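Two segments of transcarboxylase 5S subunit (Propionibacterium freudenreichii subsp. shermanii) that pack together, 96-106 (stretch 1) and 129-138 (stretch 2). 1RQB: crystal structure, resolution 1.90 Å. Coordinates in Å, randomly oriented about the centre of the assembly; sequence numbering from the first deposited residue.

Stretch 1, residues 96-106: NSRLQMLLRGQ
Stretch 2 (129-138) NGMDVFRVFD

What fills the apolar part of the contact? One face of the sheet carries Met-101, Leu-103, Phe-134 and Val-136. Met-101 and Met-131 are both selenomethionines. Met-101 (chi1 70°, p; chi2 t; chi3 m) lays its SE 3.7 Å from CD2 of Phe-134 (chi1 m, chi2 77°), approaching the ring obliquely. Met-131, two residues before Val-133, takes a t, p, p rotamer that brings its end nearer stretch 1: its SE lies 3.8 Å from Met-101 CB and 4.0 Å from Leu-99 CB. Leu-102 (t, p) lies on the other face with Gln-100, Val-133 and Arg-135, and its CD1 reaches to 3.5 Å from CD2 of Phe-137 (chi1 83°, p; chi2 106°).

How do the backbones run beneath these side chains? Residues 99-103 and 133-136 are extended, neighbouring parallel strands, with axes 4.8 Å apart at closest approach and N-to-C directions 23° apart. Gln-100 pairs with Val-133, Met-101 with Phe-134, Leu-102 with Arg-135 and Leu-103 with Val-136, at CA-CA distances of 4.5, 5.4, 4.9 and 4.9 Å. The hydrogen bonds weave as parallel strands require, Met-101, Leu-103, Val-133 and Arg-135 each using both N and O, with Leu-99 O and Phe-137 N at the two ends: Val-133 N to Leu-99 O (2.8 Å), Met-101 N to Val-133 O (3.1 Å), Arg-135 N to Met-101 O (2.9 Å), Leu-103 N to Arg-135 O (2.9 Å) and Phe-137 N to Leu-103 O (3.0 Å). Gln-100 CA adds a CA-H...O contact to Val-133 O at 3.2 Å.

What closes the ladder at its N-terminal end? Asp-132 (chi1 -65°, m; phi/psi -109/-49) points its CB toward stretch 1, and its OD2 accepts from Leu-99 N at 2.8 Å, a side chain serving a backbone amide of the other stretch. Its own N donates to Leu-99 O at 3.1 Å, so that carbonyl receives two amides. Before it, Gly-130 (phi/psi 122/-7) ends a helix in a Schellman motif, where a CB would jam against the preceding carbonyl.

How does the other end become polar? Arg-104 (t, t, p; chi4 103°) sets CG over the Phe-137 ring face, 4.0 Å from the ring centroid, a CH-pi contact that lets its aliphatic stem cover the aromatic while its end leads away. At that end Arg-104 NH1 donates to a water at 2.9 Å, which in turn donates a weak bond to Asp-138 OD1 at 3.3 Å. Gly-105 turns the chain at phi/psi 47/-127, its N bonding weakly to Leu-103 O at 2.9 Å.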

# COMPACT_ATOMS: atom_id res chain seq x y z
N ASN A 96 9.38 18.44 -23.33
CA ASN A 96 10.36 18.92 -22.34
C ASN A 96 10.80 17.81 -21.39
O ASN A 96 11.56 18.07 -20.45
CB ASN A 96 9.73 20.04 -21.52
CG ASN A 96 9.12 21.12 -22.38
OD1 ASN A 96 9.82 21.74 -23.18
ND2 ASN A 96 7.82 21.34 -22.24
N SER A 97 10.38 16.57 -21.62
CA SER A 97 10.71 15.51 -20.67
C SER A 97 11.77 14.55 -21.20
O SER A 97 11.94 14.38 -22.41
CB SER A 97 9.46 14.68 -20.36
OG SER A 97 8.37 15.50 -19.99
N ARG A 98 12.48 13.92 -20.26
CA ARG A 98 13.44 12.87 -20.63
C ARG A 98 12.63 11.58 -20.75
O ARG A 98 12.10 11.09 -19.76
CB ARG A 98 14.50 12.61 -19.54
CG ARG A 98 15.44 13.73 -19.20
CD ARG A 98 16.55 13.20 -18.28
NE ARG A 98 17.46 14.26 -17.87
CZ ARG A 98 17.18 15.19 -16.96
NH1 ARG A 98 15.99 15.20 -16.35
NH2 ARG A 98 18.08 16.12 -16.68
N LEU A 99 12.52 11.04 -21.96
CA LEU A 99 11.77 9.79 -22.12
C LEU A 99 12.70 8.63 -21.76
O LEU A 99 13.89 8.66 -22.07
CB LEU A 99 11.27 9.64 -23.56
CG LEU A 99 10.39 10.79 -24.07
CD1 LEU A 99 9.75 10.39 -25.40
CD2 LEU A 99 9.33 11.13 -23.05
N GLN A 100 12.15 7.61 -21.11
CA GLN A 100 12.97 6.47 -20.67
C GLN A 100 12.32 5.16 -21.10
O GLN A 100 11.10 5.05 -21.15
CB GLN A 100 13.11 6.53 -19.15
CG GLN A 100 13.98 5.47 -18.53
CD GLN A 100 14.29 5.77 -17.07
OE1 GLN A 100 14.62 6.90 -16.72
NE2 GLN A 100 14.21 4.76 -16.22
N MSE A 101 13.16 4.17 -21.42
CA MSE A 101 12.65 2.84 -21.79
C MSE A 101 13.47 1.78 -21.05
O MSE A 101 14.55 2.06 -20.54
CB MSE A 101 12.80 2.57 -23.30
CG MSE A 101 14.25 2.38 -23.77
SE MSE A 101 14.39 1.69 -25.62
CE MSE A 101 13.30 0.10 -25.40
N LEU A 102 12.91 0.57 -21.00
CA LEU A 102 13.57 -0.59 -20.40
C LEU A 102 13.95 -1.50 -21.58
O LEU A 102 13.10 -1.84 -22.39
CB LEU A 102 12.61 -1.35 -19.47
CG LEU A 102 13.23 -2.59 -18.81
CD1 LEU A 102 14.31 -2.15 -17.82
CD2 LEU A 102 12.16 -3.43 -18.10
N LEU A 103 15.23 -1.85 -21.68
CA LEU A 103 15.74 -2.66 -22.79
C LEU A 103 16.54 -3.83 -22.23
O LEU A 103 17.50 -3.62 -21.48
CB LEU A 103 16.63 -1.79 -23.67
CG LEU A 103 17.19 -2.44 -24.94
CD1 LEU A 103 16.03 -2.76 -25.90
CD2 LEU A 103 18.18 -1.49 -25.59
N ARG A 104 16.20 -5.07 -22.61
CA ARG A 104 16.88 -6.23 -22.03
C ARG A 104 18.16 -6.60 -22.79
O ARG A 104 18.30 -7.69 -23.33
CB ARG A 104 15.90 -7.42 -21.94
CG ARG A 104 16.44 -8.60 -21.11
CD ARG A 104 15.35 -9.61 -20.75
NE ARG A 104 14.73 -10.27 -21.89
CZ ARG A 104 15.00 -11.52 -22.26
NH1 ARG A 104 15.89 -12.23 -21.58
NH2 ARG A 104 14.38 -12.06 -23.30
N GLY A 105 19.10 -5.67 -22.81
CA GLY A 105 20.39 -5.90 -23.45
C GLY A 105 20.41 -6.52 -24.83
O GLY A 105 19.73 -6.06 -25.75
N GLN A 106 21.18 -7.60 -24.97
CA GLN A 106 21.38 -8.27 -26.27
C GLN A 106 20.07 -8.88 -26.78
O GLN A 106 19.95 -9.16 -27.97
CB GLN A 106 22.45 -9.35 -26.13
CG GLN A 106 23.12 -9.75 -27.44
CD GLN A 106 24.03 -8.64 -27.95
OE1 GLN A 106 24.64 -7.93 -27.16
NE2 GLN A 106 24.14 -8.51 -29.27
N ASN A 129 13.98 8.32 -32.88
CA ASN A 129 12.55 8.58 -32.71
C ASN A 129 12.25 9.30 -31.39
O ASN A 129 11.09 9.59 -31.09
CB ASN A 129 11.77 7.27 -32.85
CG ASN A 129 11.55 6.90 -34.31
OD1 ASN A 129 10.81 7.59 -35.02
ND2 ASN A 129 12.20 5.84 -34.78
N GLY A 130 13.29 9.60 -30.60
CA GLY A 130 13.08 10.35 -29.37
C GLY A 130 13.50 9.83 -28.00
O GLY A 130 13.43 10.57 -27.03
N MSE A 131 13.96 8.59 -27.90
CA MSE A 131 14.32 8.03 -26.59
C MSE A 131 15.51 8.79 -26.00
O MSE A 131 16.48 9.07 -26.71
CB MSE A 131 14.64 6.55 -26.73
CG MSE A 131 14.75 5.84 -25.41
SE MSE A 131 13.13 6.19 -24.38
CE MSE A 131 11.82 5.45 -25.56
N ASP A 132 15.46 9.11 -24.70
CA ASP A 132 16.53 9.87 -24.04
C ASP A 132 17.34 9.00 -23.08
O ASP A 132 18.57 9.02 -23.10
CB ASP A 132 15.95 11.04 -23.23
CG ASP A 132 15.27 12.09 -24.10
OD1 ASP A 132 15.94 12.63 -25.01
OD2 ASP A 132 14.07 12.38 -23.87
N VAL A 133 16.65 8.25 -22.23
CA VAL A 133 17.32 7.40 -21.24
C VAL A 133 17.03 5.93 -21.55
O VAL A 133 15.89 5.53 -21.73
CB VAL A 133 16.81 7.71 -19.80
CG1 VAL A 133 17.50 6.81 -18.78
CG2 VAL A 133 17.06 9.19 -19.46
N PHE A 134 18.09 5.14 -21.62
CA PHE A 134 17.95 3.70 -21.89
C PHE A 134 18.36 2.89 -20.66
O PHE A 134 19.54 2.85 -20.30
CB PHE A 134 18.85 3.28 -23.06
CG PHE A 134 18.44 3.85 -24.40
CD1 PHE A 134 18.74 5.17 -24.73
CD2 PHE A 134 17.81 3.04 -25.34
CE1 PHE A 134 18.42 5.68 -26.01
CE2 PHE A 134 17.49 3.53 -26.61
CZ PHE A 134 17.80 4.86 -26.94
N ARG A 135 17.40 2.26 -20.01
CA ARG A 135 17.75 1.41 -18.87
C ARG A 135 18.04 0.02 -19.43
O ARG A 135 17.13 -0.71 -19.82
CB ARG A 135 16.62 1.37 -17.84
CG ARG A 135 16.88 0.40 -16.68
CD ARG A 135 15.80 0.52 -15.60
NE ARG A 135 15.88 1.80 -14.91
CZ ARG A 135 14.97 2.24 -14.04
NH1 ARG A 135 13.90 1.51 -13.76
NH2 ARG A 135 15.16 3.40 -13.42
N VAL A 136 19.32 -0.33 -19.51
CA VAL A 136 19.72 -1.62 -20.09
C VAL A 136 19.90 -2.66 -18.98
O VAL A 136 20.64 -2.41 -18.03
CB VAL A 136 21.05 -1.48 -20.87
CG1 VAL A 136 21.37 -2.78 -21.59
CG2 VAL A 136 20.94 -0.32 -21.87
N PHE A 137 19.24 -3.81 -19.09
CA PHE A 137 19.41 -4.83 -18.05
C PHE A 137 19.56 -6.22 -18.65
O PHE A 137 19.35 -6.45 -19.84
CB PHE A 137 18.24 -4.78 -17.04
CG PHE A 137 17.00 -5.54 -17.47
CD1 PHE A 137 16.68 -6.76 -16.89
CD2 PHE A 137 16.16 -5.03 -18.46
CE1 PHE A 137 15.54 -7.47 -17.28
CE2 PHE A 137 15.02 -5.73 -18.86
CZ PHE A 137 14.70 -6.95 -18.27
N ASP A 138 20.00 -7.15 -17.80
CA ASP A 138 20.14 -8.56 -18.18
C ASP A 138 19.56 -9.39 -17.04
O ASP A 138 19.90 -9.18 -15.88
CB ASP A 138 21.61 -8.93 -18.38
CG ASP A 138 21.78 -10.38 -18.78
OD1 ASP A 138 21.49 -10.72 -19.94
OD2 ASP A 138 22.19 -11.19 -17.91
O HOH W 1 18.22 -11.28 -20.15
O HOH W 2 20.16 -9.60 -22.22